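Local coordinates for regulator of nonsense transcripts 2 (Homo sapiens, PDB 4CEM), which acts as a core factor of nonsense-mediated mRNA decay, seen here through the first of its three MIF4G domains, an all-helical module, at residues H75-G79 / L80-K84; K84-A87 / E88-S92; G205-P208 / R209-S213; Q298-A301 / D302-E306. One frame throughout, in Å; residues are numbered along the deposited sequence.

Contact 1: residues H75-G79 / L80-K84; sequences HDFNG and LNLSK
L80 turns back on F77 and D76 just as the chain leaves helix 70-79. Its backbone N donates to F77 O at 3.3 Å, with an N-H...O angle of 155°, and makes a weak, strongly bent bond to D76 O as well. The F77 carbonyl receives this N-H from above its plane, not through a lone pair. A water at 2.8 Å from F77 O also donates to L80 O and so stitches the helix end to the loop. With CG beside the backbone N (chi1 -58°), the leucine side chain folds back along the last turn, and L80 CG lies 3.4 Å from D76 O. The CB of N81 points away from the helix, and its OD1 serves the loop instead, accepting from S83 N at 3.0 Å, in the carbonyl plane, to form an Asx turn. Asparagine suits this place because its short amide reaches the backbone two residues ahead. L82 comes back toward the helix, and its CD1 touches the F77 ring at CD1, 3.7 Å away, approaching at a slant. The water sits over one face of that same ring, 3.6 Å above its centre. After S83, which closes the turn, K84 carries the chain on toward helix 86-95. The apolar residues here are buried between neighbouring helices: L80 packs on K54, N55 and F58 of helix 52-61, while F77 meets F113 of helix 103-116 edge-to-face. L82 touches both of these helices, through N55 and F113, and its backbone N bonds to Y117 OH.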
# COMPACT_ATOMS: atom_id res chain seq x y z
N HIS A 75 6.80 -20.60 -14.96
CA HIS A 75 7.03 -21.75 -15.84
C HIS A 75 5.75 -22.15 -16.53
O HIS A 75 5.72 -22.31 -17.74
CB HIS A 75 7.58 -22.93 -15.05
CG HIS A 75 7.67 -24.21 -15.83
ND1 HIS A 75 6.65 -25.08 -15.90
CD2 HIS A 75 8.71 -24.75 -16.59
CE1 HIS A 75 7.01 -26.13 -16.67
NE2 HIS A 75 8.27 -25.92 -17.09
N ASP A 76 4.68 -22.30 -15.77
CA ASP A 76 3.38 -22.62 -16.36
C ASP A 76 2.95 -21.53 -17.32
O ASP A 76 2.58 -21.83 -18.46
CB ASP A 76 2.32 -22.79 -15.28
CG ASP A 76 2.56 -24.00 -14.41
OD1 ASP A 76 3.37 -24.89 -14.80
OD2 ASP A 76 1.94 -24.07 -13.32
N PHE A 77 2.99 -20.28 -16.87
CA PHE A 77 2.61 -19.16 -17.72
C PHE A 77 3.24 -19.24 -19.12
O PHE A 77 2.54 -19.07 -20.12
CB PHE A 77 3.00 -17.83 -17.06
CG PHE A 77 2.67 -16.62 -17.89
CD1 PHE A 77 1.43 -16.01 -17.77
CD2 PHE A 77 3.59 -16.09 -18.78
CE1 PHE A 77 1.12 -14.89 -18.52
CE2 PHE A 77 3.29 -14.97 -19.53
CZ PHE A 77 2.04 -14.37 -19.40
N ASN A 78 4.54 -19.52 -19.19
CA ASN A 78 5.23 -19.47 -20.47
C ASN A 78 4.78 -20.53 -21.47
O ASN A 78 5.03 -20.38 -22.67
CB ASN A 78 6.75 -19.49 -20.30
CG ASN A 78 7.29 -18.14 -19.84
OD1 ASN A 78 6.95 -17.10 -20.42
ND2 ASN A 78 8.12 -18.15 -18.80
N GLY A 79 4.13 -21.58 -20.99
CA GLY A 79 3.68 -22.68 -21.84
C GLY A 79 2.23 -22.59 -22.31
O GLY A 79 1.83 -23.31 -23.23
N LEU A 80 1.45 -21.72 -21.68
CA LEU A 80 0.03 -21.59 -21.94
C LEU A 80 -0.28 -20.48 -22.94
O LEU A 80 0.39 -19.45 -22.97
CB LEU A 80 -0.71 -21.28 -20.64
CG LEU A 80 -0.60 -22.23 -19.46
CD1 LEU A 80 -1.45 -21.71 -18.31
CD2 LEU A 80 -1.05 -23.63 -19.84
N ASN A 81 -1.32 -20.69 -23.75
CA ASN A 81 -1.91 -19.61 -24.54
C ASN A 81 -3.11 -19.10 -23.78
O ASN A 81 -4.18 -19.70 -23.82
CB ASN A 81 -2.33 -20.11 -25.94
CG ASN A 81 -2.90 -19.00 -26.80
OD1 ASN A 81 -3.35 -17.97 -26.31
ND2 ASN A 81 -2.88 -19.22 -28.11
N LEU A 82 -2.93 -17.98 -23.09
CA LEU A 82 -3.98 -17.42 -22.23
C LEU A 82 -4.81 -16.35 -22.95
O LEU A 82 -5.58 -15.64 -22.31
CB LEU A 82 -3.34 -16.85 -20.95
CG LEU A 82 -2.88 -17.90 -19.91
CD1 LEU A 82 -1.72 -17.38 -19.09
CD2 LEU A 82 -4.02 -18.32 -18.99
N SER A 83 -4.67 -16.27 -24.28
CA SER A 83 -5.39 -15.29 -25.10
C SER A 83 -6.88 -15.16 -24.77
O SER A 83 -7.40 -14.05 -24.77
CB SER A 83 -5.27 -15.62 -26.58
OG SER A 83 -4.00 -15.23 -27.08
N LYS A 84 -7.54 -16.28 -24.51
CA LYS A 84 -8.98 -16.29 -24.25
C LYS A 84 -9.35 -16.15 -22.78
O LYS A 84 -10.53 -16.02 -22.46
CB LYS A 84 -9.60 -17.58 -24.79
CG LYS A 84 -9.56 -17.72 -26.30
CD LYS A 84 -10.11 -19.07 -26.73
CE LYS A 84 -9.58 -19.52 -28.09
NZ LYS A 84 -10.16 -18.75 -29.22
O HOH W 1 1.21 -17.17 -21.64

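Contact 2: residues K84-A87 / E88-S92; sequences KYIA and EAVAS
E88 curls back over the start of its own helix, bringing its carboxylate beside Y85. The fold of the side chain is set by two torsions: CG stands beside the backbone N, and the bend at chi2 (89°) then returns the carboxylate toward the N terminus of the helix. E88 OE1 comes to 3.5 Å from Y85 C, while E88 OE2 lies 3.8 Å from Y85 CD2, with the carboxylate and ring planes 33° apart. The two side chains cross at a slant. A87, exposed on the first turn, lays its small methyl beside the same carboxylate, and A87 CB is 3.6 Å from E88 OE1. Y85 stands at the N-cap, where its carbonyl begins the helical ladder: A89 N donates to Y85 O at 2.9 Å in a nearly straight bond. The next rung, V90 N to I86 O at 2.7 Å, is straighter still, and A91 N to A87 O at 3.1 Å is more bent. On the buried side I86 CG2 meets V90 CG2 at 3.9 Å, and the same two branched side chains face S123 of helix 120-137. Y85 meanwhile rests on I52 and N55 of helix 52-61, and E88 on V59. An acidic group held by the first turn lies near amide N-H groups that point toward the helix start, so its negative charge is probably favoured there by the helix dipole, even though the carboxylate makes no hydrogen bond across the contact.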
# COMPACT_ATOMS: atom_id res chain seq x y z
N LYS A 84 -7.54 -16.28 -24.51
CA LYS A 84 -8.98 -16.29 -24.25
C LYS A 84 -9.35 -16.15 -22.78
O LYS A 84 -10.53 -16.02 -22.46
CB LYS A 84 -9.60 -17.58 -24.79
CG LYS A 84 -9.56 -17.72 -26.30
CD LYS A 84 -10.11 -19.07 -26.73
CE LYS A 84 -9.58 -19.52 -28.09
NZ LYS A 84 -10.16 -18.75 -29.22
N TYR A 85 -8.36 -16.18 -21.87
CA TYR A 85 -8.67 -16.28 -20.44
C TYR A 85 -8.24 -15.06 -19.61
O TYR A 85 -8.14 -15.13 -18.38
CB TYR A 85 -8.05 -17.56 -19.87
CG TYR A 85 -8.40 -18.81 -20.65
CD1 TYR A 85 -7.74 -19.11 -21.84
CD2 TYR A 85 -9.40 -19.68 -20.21
CE1 TYR A 85 -8.06 -20.25 -22.57
CE2 TYR A 85 -9.73 -20.82 -20.94
CZ TYR A 85 -9.06 -21.09 -22.11
OH TYR A 85 -9.35 -22.21 -22.85
N ILE A 86 -8.04 -13.93 -20.29
CA ILE A 86 -7.61 -12.70 -19.63
C ILE A 86 -8.58 -12.31 -18.52
O ILE A 86 -8.19 -12.19 -17.36
CB ILE A 86 -7.47 -11.52 -20.63
CG1 ILE A 86 -6.35 -11.79 -21.65
CG2 ILE A 86 -7.18 -10.22 -19.90
CD1 ILE A 86 -4.98 -11.92 -21.02
N ALA A 87 -9.85 -12.13 -18.88
CA ALA A 87 -10.86 -11.66 -17.92
C ALA A 87 -10.89 -12.51 -16.67
O ALA A 87 -11.03 -11.99 -15.57
CB ALA A 87 -12.23 -11.61 -18.58
N GLU A 88 -10.75 -13.83 -16.84
CA GLU A 88 -10.78 -14.77 -15.71
C GLU A 88 -9.52 -14.64 -14.86
O GLU A 88 -9.58 -14.58 -13.64
CB GLU A 88 -10.93 -16.22 -16.21
CG GLU A 88 -12.18 -16.50 -17.04
CD GLU A 88 -11.99 -16.25 -18.53
OE1 GLU A 88 -11.63 -15.12 -18.93
OE2 GLU A 88 -12.20 -17.20 -19.32
N ALA A 89 -8.37 -14.59 -15.54
CA ALA A 89 -7.07 -14.43 -14.88
C ALA A 89 -7.00 -13.11 -14.12
O ALA A 89 -6.52 -13.06 -12.99
CB ALA A 89 -5.95 -14.50 -15.91
N VAL A 90 -7.49 -12.04 -14.73
CA VAL A 90 -7.56 -10.75 -14.07
C VAL A 90 -8.39 -10.84 -12.78
O VAL A 90 -8.00 -10.31 -11.74
CB VAL A 90 -8.13 -9.67 -15.01
CG1 VAL A 90 -8.55 -8.44 -14.24
CG2 VAL A 90 -7.11 -9.32 -16.08
N ALA A 91 -9.52 -11.54 -12.85
CA ALA A 91 -10.42 -11.68 -11.70
C ALA A 91 -9.74 -12.41 -10.53
O ALA A 91 -9.86 -11.99 -9.39
CB ALA A 91 -11.70 -12.40 -12.11
N SER A 92 -9.05 -13.51 -10.83
CA SER A 92 -8.27 -14.23 -9.81
C SER A 92 -7.25 -13.30 -9.14
O SER A 92 -7.16 -13.25 -7.92
CB SER A 92 -7.54 -15.42 -10.44
OG SER A 92 -8.46 -16.36 -10.97

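Contact 3: residues G205-P208 / R209-S213; sequences GLVP and RKVKS
The five-membered ring of P208 receives V211 along one of its sides: V211 CG2 lies 3.9 Å from P208 CD and 4.1 Å from P208 CG, approaching at a slant. The flat guanidinium of R209 takes no part in this packing; its NE forms a salt bridge with D305, and its NH1 bonds to N307. Proline suits the N-cap because it has no N-H to satisfy, while its carbonyl opens the helix. K212 N donates to P208 O at 3.0 Å, in the carbonyl plane, with an N-H...O angle of 168°. Ahead of the proline, V207 crosses the aliphatic part of K212 at about a right angle, V207 CG1 touching K212 CG at 3.8 Å. K212 can offer its methylenes here because its CG stands beside the backbone N (chi1 -74°) and the chain runs extended beyond it. At the next residue, R209 O is gripped twice by S213, one turn ahead, whose OG donates at 2.9 Å from above the carbonyl plane alongside the backbone N. The chemistry divides cleanly: the carbon chain of K212 lines the turn, while its ammonium end and R209 NE each bridge to D305, one to each carboxylate oxygen, which probably offsets that charge.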
# COMPACT_ATOMS: atom_id res chain seq x y z
N GLY A 205 6.05 11.58 -3.51
CA GLY A 205 7.31 12.33 -3.36
C GLY A 205 7.85 12.33 -1.93
O GLY A 205 8.63 13.20 -1.57
N LEU A 206 7.47 11.37 -1.11
CA LEU A 206 7.91 11.36 0.28
C LEU A 206 9.42 11.19 0.40
O LEU A 206 10.03 10.45 -0.36
CB LEU A 206 7.24 10.23 1.05
CG LEU A 206 5.72 10.31 1.26
CD1 LEU A 206 5.35 9.37 2.39
CD2 LEU A 206 5.21 11.72 1.57
N VAL A 207 10.00 11.92 1.34
CA VAL A 207 11.36 11.67 1.79
C VAL A 207 11.32 11.72 3.31
O VAL A 207 11.44 12.80 3.88
CB VAL A 207 12.36 12.70 1.25
CG1 VAL A 207 13.78 12.30 1.62
CG2 VAL A 207 12.22 12.84 -0.26
N PRO A 208 11.13 10.56 3.97
CA PRO A 208 10.97 10.51 5.43
C PRO A 208 12.15 11.05 6.23
O PRO A 208 13.28 11.09 5.74
CB PRO A 208 10.83 9.01 5.72
CG PRO A 208 10.41 8.40 4.43
CD PRO A 208 11.01 9.23 3.35
N ARG A 209 11.86 11.41 7.48
CA ARG A 209 12.88 11.92 8.40
C ARG A 209 14.00 10.91 8.64
O ARG A 209 15.17 11.30 8.66
CB ARG A 209 12.23 12.34 9.72
CG ARG A 209 13.14 13.15 10.65
CD ARG A 209 12.35 14.05 11.60
NE ARG A 209 11.57 15.07 10.88
CZ ARG A 209 10.82 16.01 11.47
NH1 ARG A 209 10.75 16.08 12.80
NH2 ARG A 209 10.15 16.88 10.73
N LYS A 210 13.66 9.63 8.79
CA LYS A 210 14.69 8.59 8.95
C LYS A 210 15.69 8.60 7.79
O LYS A 210 16.90 8.54 7.99
CB LYS A 210 14.08 7.18 9.02
CG LYS A 210 13.17 6.92 10.21
CD LYS A 210 13.06 5.42 10.50
CE LYS A 210 12.16 5.15 11.70
NZ LYS A 210 12.45 3.83 12.33
N VAL A 211 15.17 8.67 6.56
CA VAL A 211 16.02 8.65 5.38
C VAL A 211 16.90 9.90 5.35
O VAL A 211 18.11 9.81 5.11
CB VAL A 211 15.20 8.59 4.07
CG1 VAL A 211 16.12 8.73 2.85
CG2 VAL A 211 14.38 7.31 3.99
N LYS A 212 16.29 11.06 5.62
CA LYS A 212 17.04 12.30 5.65
C LYS A 212 18.14 12.21 6.69
O LYS A 212 19.31 12.49 6.40
CB LYS A 212 16.13 13.48 5.95
CG LYS A 212 15.24 13.88 4.79
CD LYS A 212 14.64 15.25 5.05
CE LYS A 212 13.65 15.66 3.97
NZ LYS A 212 13.19 17.06 4.21
N SER A 213 17.75 11.79 7.89
CA SER A 213 18.69 11.64 8.98
C SER A 213 19.81 10.64 8.67
O SER A 213 20.97 10.90 8.96
CB SER A 213 17.94 11.21 10.24
OG SER A 213 17.08 12.25 10.66

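Contact 4: residues Q298-A301 / D302-E306; sequences QSLA and DLLDE
From Q298 to L304 the backbone keeps helical bonds, D302 N to Q298 O at 3.2 Å and L304 N to L300 O at 2.9 Å, before D305 turns to positive phi (59°) and ends the helix. Two bonds then reach back into the last turn: E306 N to A301 O at 2.6 Å, and D305 N to D302 O at 2.7 Å. A301 suits its place because a bare methyl allows the chain to return past it. L300 and L304 line one side, L304 CD1 lying 3.9 Å from L300 CG and L304 CG 4.0 Å from L300 CD1. L300 gets there with CG anti to its own amide nitrogen (chi1 -176°), which swings its end toward the following turn. Cutting L304 back to an alanine here is likely to open a gap between L300 and F244 of helix 230-259, on which the leucine also packs. D302 points its carboxylate away from this side, OD2 making a weak bond with K210 N at the start of helix 209-218. The positive phi at D305 and the nested pair of backbone bonds identify a Schellman motif, closing a long helix of this all-helical MIF4G domain.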
# COMPACT_ATOMS: atom_id res chain seq x y z
N GLN A 298 3.30 9.10 15.30
CA GLN A 298 4.75 9.25 15.22
C GLN A 298 5.28 8.61 13.95
O GLN A 298 6.10 9.19 13.24
CB GLN A 298 5.42 8.59 16.43
CG GLN A 298 5.13 9.26 17.77
CD GLN A 298 5.51 8.39 18.95
OE1 GLN A 298 5.22 7.20 18.99
NE2 GLN A 298 6.17 9.00 19.92
N SER A 299 4.78 7.42 13.68
CA SER A 299 5.18 6.65 12.51
C SER A 299 4.96 7.43 11.22
O SER A 299 5.81 7.43 10.34
CB SER A 299 4.42 5.33 12.49
OG SER A 299 4.93 4.47 11.50
N LEU A 300 3.82 8.12 11.12
CA LEU A 300 3.43 8.83 9.90
C LEU A 300 4.02 10.24 9.82
O LEU A 300 4.24 10.78 8.72
CB LEU A 300 1.90 8.91 9.81
CG LEU A 300 1.30 9.55 8.55
CD1 LEU A 300 1.74 8.78 7.32
CD2 LEU A 300 -0.22 9.61 8.63
N ALA A 301 4.25 10.86 10.96
CA ALA A 301 4.92 12.17 11.01
C ALA A 301 6.31 12.05 10.41
O ALA A 301 6.77 12.93 9.69
CB ALA A 301 5.01 12.65 12.46
N ASP A 302 6.97 10.94 10.71
CA ASP A 302 8.28 10.68 10.17
C ASP A 302 8.24 10.55 8.65
O ASP A 302 8.96 11.26 7.94
CB ASP A 302 8.85 9.40 10.77
CG ASP A 302 10.22 9.10 10.23
OD1 ASP A 302 10.31 8.67 9.06
OD2 ASP A 302 11.20 9.32 10.97
N LEU A 303 7.40 9.63 8.17
CA LEU A 303 7.24 9.40 6.74
C LEU A 303 6.95 10.72 6.01
O LEU A 303 7.51 10.99 4.95
CB LEU A 303 6.14 8.36 6.49
CG LEU A 303 6.47 6.89 6.83
CD1 LEU A 303 5.25 6.12 7.32
CD2 LEU A 303 7.10 6.15 5.65
N LEU A 304 6.11 11.56 6.60
CA LEU A 304 5.81 12.86 6.01
C LEU A 304 6.78 13.97 6.44
O LEU A 304 6.63 15.11 6.00
CB LEU A 304 4.36 13.25 6.33
CG LEU A 304 3.31 12.23 5.91
CD1 LEU A 304 1.90 12.69 6.27
CD2 LEU A 304 3.41 11.96 4.41
N ASP A 305 7.76 13.64 7.28
CA ASP A 305 8.76 14.60 7.80
C ASP A 305 8.13 15.78 8.57
O ASP A 305 8.67 16.89 8.57
CB ASP A 305 9.66 15.12 6.66
CG ASP A 305 10.86 15.94 7.18
OD1 ASP A 305 11.36 15.67 8.30
OD2 ASP A 305 11.30 16.86 6.44
N GLU A 306 7.01 15.52 9.24
CA GLU A 306 6.33 16.53 10.04
C GLU A 306 6.70 16.37 11.51
O GLU A 306 7.04 15.28 11.96
CB GLU A 306 4.81 16.38 9.87
CG GLU A 306 4.30 16.78 8.50
CD GLU A 306 4.38 18.27 8.24
OE1 GLU A 306 4.72 19.04 9.17
OE2 GLU A 306 4.10 18.69 7.10

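In the fold
Starting from the N terminus, contact 1 turns the chain out of helix 70-79, and contact 2, sharing K84 with it, starts helix 86-95; their centres are 12 Å apart. Each closes only a local turn, so none nests within another or crosses it. Much later in sequence, contact 3 joins helix 189-204 to helix 209-218, and contact 4 ends helix 283-303. These two lie on the opposite side of the chain's centre, with the centres of contacts 1 and 3 about 42 Å apart. Yet contacts 3 and 4 touch directly: besides the charged pairs at D305, L206 CD2 packs on L304 CD2 at 3.4 Å, tying the start of one helix to the end of another.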